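Local coordinates for deoxycytidylate deaminase (Cyanophage S-TIM5, PDB 4P9C), which catalyses the zinc-dependent hydrolytic deamination of dCMP to dUMP, at the interface of chains A and B. Residues are numbered along the deposited sequence; one frame, centred on the assembly and turned at random. Chains: chain A/B, Deoxycytidylate deaminase.

Four patches trace one two-fold interface, so each recurs with the chains exchanged. Contact 1 and contact 4 lie side by side, their C-alpha centres about 7 Å apart, and share A:Ile86, A:Asp87 and B:Lys81. Contact 4 also shares A:Met104 with contact 2, about 13 Å away. Contact 3 is peripheral, about 11 Å from contact 2 and 23 Å from contact 1. Helix 71-81 runs through contacts 1, 2 and 4, and helix 99-107 through contacts 2 and 4. Contact 2 is centred about 8 Å from A:Glu72, so pairing of the chains may bear on active-site architecture within the six-copy assembly.

Contact 1: the interface of chains A and B. Residues chain A 79-80, 84-87; chain B 79-82.
B:Ala80 and B:Lys81, which finish helix 71-81 of chain B, turn their carbonyl groups to the loop of chain A that carries A:Ser85 and A:Ile86. The O of B:Ala80 accepts the backbone N-H of A:Ile86 at 2.9 Å. The methyl CB of B:Ala80 also packs against the CG2 branch of A:Ile86 at 3.7 Å. With CG1 anti to the backbone N (chi1 -162°), CG2 takes the place between the backbone N and the carbonyl carbon and meets that methyl. Next along the helix, the O of B:Lys81 takes a hydrogen bond from the hydroxyl OG of A:Ser85, at 2.5 Å. This donor stands above the carbonyl plane, 43° out of it. A:Ser85 OG both donates across the interface and accepts from the backbone N of A:Asp87 at 3.2 Å, tying the loop turn to the hydroxyl. Side-chain packing near the backbone continues the contact where the two helices meet: CB of A:Ala80 lies 3.8 Å from CB of B:Met79. A water joins the chains by bridging the carbonyl O atoms of A:Met79, A:Glu84 and B:Ser82. At the helix end the hydroxyl OG of B:Ser82 turns back to donate to the O of B:Met79, 3.0 Å away.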
# COMPACT_ATOMS: atom_id res chain seq x y z
N MET A 79 13.23 2.86 -5.04
CA MET A 79 11.94 3.50 -4.78
C MET A 79 10.86 3.02 -5.75
O MET A 79 9.68 3.01 -5.40
CB MET A 79 12.06 5.02 -4.79
CG MET A 79 12.76 5.60 -3.56
SD MET A 79 12.05 5.06 -1.98
CE MET A 79 10.42 5.80 -2.05
N ALA A 80 11.27 2.63 -6.95
CA ALA A 80 10.35 2.04 -7.93
C ALA A 80 9.94 0.63 -7.51
O ALA A 80 8.84 0.18 -7.83
CB ALA A 80 10.99 2.03 -9.31
N GLU A 84 6.29 2.69 -1.30
CA GLU A 84 6.21 4.08 -0.87
C GLU A 84 6.61 5.01 -2.01
O GLU A 84 7.39 4.63 -2.90
CB GLU A 84 7.08 4.32 0.37
CG GLU A 84 6.72 5.57 1.18
CD GLU A 84 5.49 5.39 2.07
OE1 GLU A 84 5.36 4.32 2.71
OE2 GLU A 84 4.67 6.33 2.15
N SER A 85 6.08 6.23 -1.99
CA SER A 85 6.32 7.20 -3.03
C SER A 85 7.53 8.06 -2.68
O SER A 85 7.69 8.47 -1.53
CB SER A 85 5.08 8.08 -3.22
OG SER A 85 5.30 9.08 -4.20
N ILE A 86 8.37 8.33 -3.67
CA ILE A 86 9.54 9.18 -3.49
C ILE A 86 9.15 10.66 -3.54
O ILE A 86 9.94 11.54 -3.20
CB ILE A 86 10.62 8.88 -4.57
CG1 ILE A 86 11.99 9.42 -4.13
CG2 ILE A 86 10.19 9.41 -5.94
CD1 ILE A 86 13.16 8.97 -5.01
N ASP A 87 7.91 10.92 -3.96
CA ASP A 87 7.41 12.28 -4.13
C ASP A 87 7.24 12.96 -2.77
O ASP A 87 6.54 12.45 -1.89
CB ASP A 87 6.09 12.24 -4.92
CG ASP A 87 5.62 13.63 -5.33
OD1 ASP A 87 6.45 14.49 -5.69
OD2 ASP A 87 4.39 13.85 -5.31
N MET B 79 7.25 5.25 -11.61
CA MET B 79 7.19 4.09 -10.72
C MET B 79 7.73 4.38 -9.32
O MET B 79 7.27 3.79 -8.34
CB MET B 79 7.88 2.87 -11.35
CG MET B 79 7.08 2.23 -12.49
SD MET B 79 5.34 1.91 -12.12
CE MET B 79 5.47 0.60 -10.90
N ALA B 80 8.69 5.30 -9.22
CA ALA B 80 9.20 5.75 -7.92
C ALA B 80 8.21 6.68 -7.22
O ALA B 80 8.10 6.66 -5.99
CB ALA B 80 10.56 6.42 -8.09
N LYS B 81 7.51 7.49 -8.01
CA LYS B 81 6.47 8.40 -7.51
C LYS B 81 5.19 7.67 -7.12
O LYS B 81 4.40 8.19 -6.34
CB LYS B 81 6.12 9.45 -8.58
CG LYS B 81 7.18 10.51 -8.82
CD LYS B 81 6.85 11.30 -10.10
CE LYS B 81 5.81 12.40 -9.85
NZ LYS B 81 5.43 13.10 -11.12
N SER B 82 4.98 6.48 -7.69
CA SER B 82 3.79 5.71 -7.37
C SER B 82 4.00 4.90 -6.09
O SER B 82 5.04 5.02 -5.42
CB SER B 82 3.38 4.82 -8.54
OG SER B 82 4.28 3.73 -8.71
O HOH W 1 6.93 3.05 -5.08

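Contact 2: the interface of chains A and B. Residues chain A 66, 68-69, 73, 100, 104; chain B 73, 100, 103-104.
B:Gln73 and A:Asp100 supply the clearest polar link: the side-chain amide NE2 donates to carboxylate OD1 at 3.3 Å, with 137° at the hydrogen. OD1 is met on its syn side, 18° out of the carboxylate plane, and lies nearly within the amide plane of the glutamine. Other polar approaches are looser. The ammonium NZ of B:Lys103 makes a weak hydrogen bond to the O of A:Val68, and within its own chain forms a salt bridge to OD1 of B:Asp100 at 3.4 Å. The carboxylates of A:Asp100 and B:Asp100 face tip to tip, their planes 53° apart. Two acceptor oxygens, OD2 of A:Asp100 and OD2 of B:Asp100, lie close there, the exact spacing being doubtful at this resolution. Apolar contact surrounds these groups. The aliphatic part of B:Lys103 slides past A:Leu69 in the opposite direction, its CD 3.7 Å from CG of the leucine. Near the two-fold axis the thioethers meet, with SD of A:Met104 4.0 Å from SD of B:Met104; each methionine bends at its last torsion. A:Asp100 and B:Asp100 belong to the zinc-binding PCxxC motif at the start of helix 99-107, and A:Gln73 and B:Gln73 directly follow the HAE motif at the start of helix 71-81, so the patch joins the two motif-bearing helices of both chains.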
# COMPACT_ATOMS: atom_id res chain seq x y z
N PRO A 66 30.77 1.14 -17.55
CA PRO A 66 29.50 1.78 -17.90
C PRO A 66 28.26 1.03 -17.37
O PRO A 66 27.16 1.57 -17.41
CB PRO A 66 29.51 1.79 -19.44
CG PRO A 66 30.49 0.73 -19.83
CD PRO A 66 31.54 0.76 -18.75
N VAL A 68 27.93 0.03 -14.17
CA VAL A 68 27.71 0.37 -12.75
C VAL A 68 26.62 1.41 -12.57
O VAL A 68 26.45 2.32 -13.39
CB VAL A 68 29.00 0.82 -12.01
CG1 VAL A 68 30.14 -0.14 -12.27
CG2 VAL A 68 29.38 2.25 -12.39
N LEU A 69 25.88 1.27 -11.48
CA LEU A 69 24.79 2.18 -11.16
C LEU A 69 25.28 3.20 -10.14
O LEU A 69 25.97 2.85 -9.19
CB LEU A 69 23.60 1.39 -10.63
CG LEU A 69 22.85 0.55 -11.67
CD1 LEU A 69 22.61 -0.87 -11.18
CD2 LEU A 69 21.54 1.23 -12.08
N GLN A 73 20.94 6.56 -8.72
CA GLN A 73 20.20 5.65 -9.59
C GLN A 73 19.66 4.47 -8.80
O GLN A 73 18.50 4.09 -8.95
CB GLN A 73 21.09 5.14 -10.72
CG GLN A 73 21.23 6.09 -11.89
CD GLN A 73 22.20 5.57 -12.94
OE1 GLN A 73 23.26 5.04 -12.61
NE2 GLN A 73 21.84 5.74 -14.21
N ASP A 100 22.82 13.67 -15.14
CA ASP A 100 21.84 12.65 -15.56
C ASP A 100 20.94 12.24 -14.40
O ASP A 100 19.74 12.06 -14.58
CB ASP A 100 22.53 11.42 -16.16
CG ASP A 100 21.53 10.41 -16.72
OD1 ASP A 100 20.49 10.84 -17.26
OD2 ASP A 100 21.80 9.20 -16.63
N MET A 104 16.60 13.17 -13.18
CA MET A 104 15.59 12.21 -12.71
C MET A 104 15.11 12.53 -11.30
O MET A 104 13.94 12.33 -10.98
CB MET A 104 16.14 10.77 -12.79
CG MET A 104 16.25 10.23 -14.21
SD MET A 104 16.90 8.54 -14.31
CE MET A 104 18.64 8.80 -13.98
N GLN B 73 12.92 6.36 -18.90
CA GLN B 73 13.27 7.12 -17.70
C GLN B 73 12.03 7.68 -17.01
O GLN B 73 11.89 7.55 -15.79
CB GLN B 73 14.22 8.27 -18.04
CG GLN B 73 15.70 7.89 -18.08
CD GLN B 73 16.58 9.05 -18.50
OE1 GLN B 73 16.36 9.68 -19.55
NE2 GLN B 73 17.59 9.36 -17.69
N ASP B 100 21.76 2.94 -21.27
CA ASP B 100 21.66 3.62 -19.97
C ASP B 100 20.34 3.30 -19.28
O ASP B 100 20.31 3.08 -18.06
CB ASP B 100 21.84 5.14 -20.09
CG ASP B 100 21.79 5.84 -18.74
OD1 ASP B 100 22.33 5.28 -17.76
OD2 ASP B 100 21.23 6.95 -18.66
N LYS B 103 20.07 -0.63 -18.27
CA LYS B 103 20.76 -0.83 -17.00
C LYS B 103 19.78 -0.73 -15.83
O LYS B 103 19.71 -1.63 -14.98
CB LYS B 103 21.86 0.22 -16.86
CG LYS B 103 22.86 0.00 -15.74
CD LYS B 103 23.47 1.33 -15.27
CE LYS B 103 24.14 2.12 -16.40
NZ LYS B 103 24.62 3.46 -15.95
N MET B 104 19.02 0.37 -15.80
CA MET B 104 18.08 0.64 -14.71
C MET B 104 16.87 -0.28 -14.77
O MET B 104 16.36 -0.71 -13.73
CB MET B 104 17.64 2.10 -14.73
CG MET B 104 18.71 3.09 -14.27
SD MET B 104 18.19 4.81 -14.41
CE MET B 104 18.16 5.03 -16.19

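Contact 3: the interface of chains A and B. Residues chain A 49, 52, 67; chain B 127, 130-131.
B:Leu131 sets its CD2 methyl in the angle formed by A:Pro49 and A:Phe52, making the apolar centre. CD2 lies 3.8 Å from CB of the proline, and the two side chains cross at about a right angle. The same methyl touches the ring of A:Phe52 at its ortho carbon CD1, 3.9 Å away, so one leucine branch is shared by both loop residues. A:Phe67 gives up more surface here than any other residue of the patch, 71 Å². Its ring is supported within chain A by A:Phe52, whose CZ stands 3.6 Å above one face and is offset toward the rim. A:Phe52 is thereby both a direct contact and a second-shell support. Farther out, the CG1 methyl of B:Val127, anti to the backbone N (chi1 171°), lies 4.1 Å from CE1 of A:Phe67, with the two side chains running past each other in opposite directions. The rim turns polar at B:Gln130. Its extended chain crosses the phenylalanine at about a right angle and brings the amide NE2 to 3.5 Å from the ring-tip carbon CZ. Amide and ring planes are 48° apart, an arrangement of van der Waals contact. A:Pro49 and A:Phe52 sit in the loop that holds A:Thr48 and A:Ser50, residues that bind dCMP, so packing against the end of the partner's helix 123-130 may steady this nucleotide-binding loop.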
# COMPACT_ATOMS: atom_id res chain seq x y z
N PRO A 49 25.38 -3.96 -11.25
CA PRO A 49 24.03 -4.50 -11.06
C PRO A 49 24.01 -5.85 -10.35
O PRO A 49 25.01 -6.57 -10.36
CB PRO A 49 23.51 -4.66 -12.49
CG PRO A 49 24.32 -3.71 -13.30
CD PRO A 49 25.67 -3.74 -12.68
N PHE A 52 25.78 -9.42 -11.48
CA PHE A 52 26.77 -9.16 -12.52
C PHE A 52 27.99 -10.06 -12.31
O PHE A 52 28.24 -10.50 -11.18
CB PHE A 52 27.19 -7.68 -12.49
CG PHE A 52 27.77 -7.17 -13.78
CD1 PHE A 52 27.02 -7.19 -14.96
CD2 PHE A 52 29.05 -6.62 -13.81
CE1 PHE A 52 27.56 -6.70 -16.15
CE2 PHE A 52 29.59 -6.13 -15.00
CZ PHE A 52 28.84 -6.17 -16.17
N PHE A 67 28.45 -0.20 -16.89
CA PHE A 67 27.36 -1.00 -16.32
C PHE A 67 27.00 -0.59 -14.89
O PHE A 67 25.87 -0.84 -14.45
CB PHE A 67 27.71 -2.50 -16.33
CG PHE A 67 27.44 -3.19 -17.65
CD1 PHE A 67 26.22 -3.83 -17.88
CD2 PHE A 67 28.41 -3.23 -18.65
CE1 PHE A 67 25.97 -4.49 -19.09
CE2 PHE A 67 28.17 -3.88 -19.86
CZ PHE A 67 26.95 -4.51 -20.08
N VAL B 127 22.26 -5.43 -23.75
CA VAL B 127 22.42 -5.11 -22.33
C VAL B 127 21.33 -5.79 -21.50
O VAL B 127 21.62 -6.42 -20.48
CB VAL B 127 22.44 -3.57 -22.08
CG1 VAL B 127 22.38 -3.25 -20.59
CG2 VAL B 127 23.68 -2.94 -22.71
N GLN B 130 21.94 -9.63 -21.32
CA GLN B 130 23.09 -9.88 -20.45
C GLN B 130 22.69 -9.81 -18.98
O GLN B 130 23.21 -10.57 -18.16
CB GLN B 130 24.22 -8.87 -20.72
CG GLN B 130 25.09 -9.19 -21.92
CD GLN B 130 26.10 -8.09 -22.23
OE1 GLN B 130 26.09 -7.50 -23.31
NE2 GLN B 130 26.97 -7.79 -21.26
N LEU B 131 21.77 -8.91 -18.66
CA LEU B 131 21.34 -8.72 -17.28
C LEU B 131 20.13 -9.58 -16.90
O LEU B 131 19.58 -9.44 -15.80
CB LEU B 131 21.11 -7.24 -16.98
CG LEU B 131 22.35 -6.33 -16.96
CD1 LEU B 131 21.96 -4.86 -17.04
CD2 LEU B 131 23.24 -6.60 -15.74

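Contact 4: the interface of chains A and B. Residues chain A 76, 86-87, 104, 107-108; chain B 69, 74, 77, 81.
A:Gln107 and B:Val77 come together through their side-chain torsions. In A:Gln107, CG is anti to the backbone N; chi1 -168° lays it against CD1 of B:Leu69 at 3.7 Å, and the bend at chi2 turns the amide toward B:Leu69 and B:Asn74. In B:Val77, CG1 is likewise anti to the backbone N (chi1 158°) and points at the end of helix 99-107, reaching CA of A:Ala108 at 3.8 Å. CG of A:Gln107 lies 3.8 Å from CG1 of B:Val77, the side chains crossing at about a right angle. The other branch, CG2, packs against CB of A:Met104 at 4.0 Å, so the valine fork is spread along the partner helix. B:Leu69 divides in a similar way: CD1 serves the glutamine, while CD2 meets CG of A:Met104 at 3.9 Å. Beyond the valine, the methylenes of B:Lys81 lie alongside A:Ala108. Charge pairing is distant there, since NZ of B:Lys81 stays 5.7 Å from the carboxylate OD1 of A:Asp87, though a weak long-range attraction is possible. A:Gln107 and B:Asn74 are both at positions that bind dCMP and dTTP, which suggests that nucleotide sites lie close to this seam. Their amide planes are turned 65° apart, and NE2 of A:Gln107 stands 4.0 Å from OD1 of B:Asn74, beyond hydrogen-bonding distance.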
# COMPACT_ATOMS: atom_id res chain seq x y z
N LEU A 76 16.81 5.51 -6.64
CA LEU A 76 15.67 5.78 -7.50
C LEU A 76 14.99 4.46 -7.88
O LEU A 76 13.76 4.34 -7.79
CB LEU A 76 16.14 6.51 -8.77
CG LEU A 76 15.28 7.57 -9.46
CD1 LEU A 76 14.04 6.96 -10.13
CD2 LEU A 76 14.88 8.70 -8.51
N ILE A 86 8.37 8.33 -3.67
CA ILE A 86 9.54 9.18 -3.49
C ILE A 86 9.15 10.66 -3.54
O ILE A 86 9.94 11.54 -3.20
CB ILE A 86 10.62 8.88 -4.57
CG1 ILE A 86 11.99 9.42 -4.13
CG2 ILE A 86 10.19 9.41 -5.94
CD1 ILE A 86 13.16 8.97 -5.01
N ASP A 87 7.91 10.92 -3.96
CA ASP A 87 7.41 12.28 -4.13
C ASP A 87 7.24 12.96 -2.77
O ASP A 87 6.54 12.45 -1.89
CB ASP A 87 6.09 12.24 -4.92
CG ASP A 87 5.62 13.63 -5.33
OD1 ASP A 87 6.45 14.49 -5.69
OD2 ASP A 87 4.39 13.85 -5.31
N MET A 104 16.60 13.17 -13.18
CA MET A 104 15.59 12.21 -12.71
C MET A 104 15.11 12.53 -11.30
O MET A 104 13.94 12.33 -10.98
CB MET A 104 16.14 10.77 -12.79
CG MET A 104 16.25 10.23 -14.21
SD MET A 104 16.90 8.54 -14.31
CE MET A 104 18.64 8.80 -13.98
N GLN A 107 12.45 15.22 -11.48
CA GLN A 107 11.23 14.66 -12.06
C GLN A 107 10.55 13.70 -11.09
O GLN A 107 9.35 13.41 -11.22
CB GLN A 107 11.54 13.96 -13.39
CG GLN A 107 10.30 13.59 -14.21
CD GLN A 107 9.54 14.79 -14.74
OE1 GLN A 107 10.06 15.91 -14.78
NE2 GLN A 107 8.30 14.57 -15.14
N ALA A 108 11.31 13.21 -10.11
CA ALA A 108 10.80 12.30 -9.08
C ALA A 108 9.96 13.02 -8.02
O ALA A 108 9.20 12.38 -7.29
CB ALA A 108 11.95 11.54 -8.43
N LEU B 69 14.06 13.75 -20.88
CA LEU B 69 13.99 12.44 -20.25
C LEU B 69 13.51 11.45 -21.30
O LEU B 69 12.59 11.74 -22.06
CB LEU B 69 13.02 12.47 -19.07
CG LEU B 69 13.47 13.18 -17.79
CD1 LEU B 69 12.36 14.07 -17.25
CD2 LEU B 69 13.93 12.17 -16.75
N ASN B 74 11.13 8.29 -17.79
CA ASN B 74 9.86 8.82 -17.27
C ASN B 74 8.98 7.73 -16.68
O ASN B 74 8.32 7.94 -15.66
CB ASN B 74 9.09 9.56 -18.36
CG ASN B 74 9.48 11.02 -18.48
OD1 ASN B 74 9.71 11.71 -17.48
ND2 ASN B 74 9.53 11.52 -19.71
N VAL B 77 10.71 6.76 -13.43
CA VAL B 77 10.53 7.84 -12.45
C VAL B 77 9.11 7.83 -11.87
O VAL B 77 8.93 8.01 -10.66
CB VAL B 77 10.87 9.23 -13.05
CG1 VAL B 77 10.20 10.36 -12.28
CG2 VAL B 77 12.38 9.44 -13.08
N LYS B 81 7.51 7.49 -8.01
CA LYS B 81 6.47 8.40 -7.51
C LYS B 81 5.19 7.67 -7.12
O LYS B 81 4.40 8.19 -6.34
CB LYS B 81 6.12 9.45 -8.58
CG LYS B 81 7.18 10.51 -8.82
CD LYS B 81 6.85 11.30 -10.10
CE LYS B 81 5.81 12.40 -9.85
NZ LYS B 81 5.43 13.10 -11.12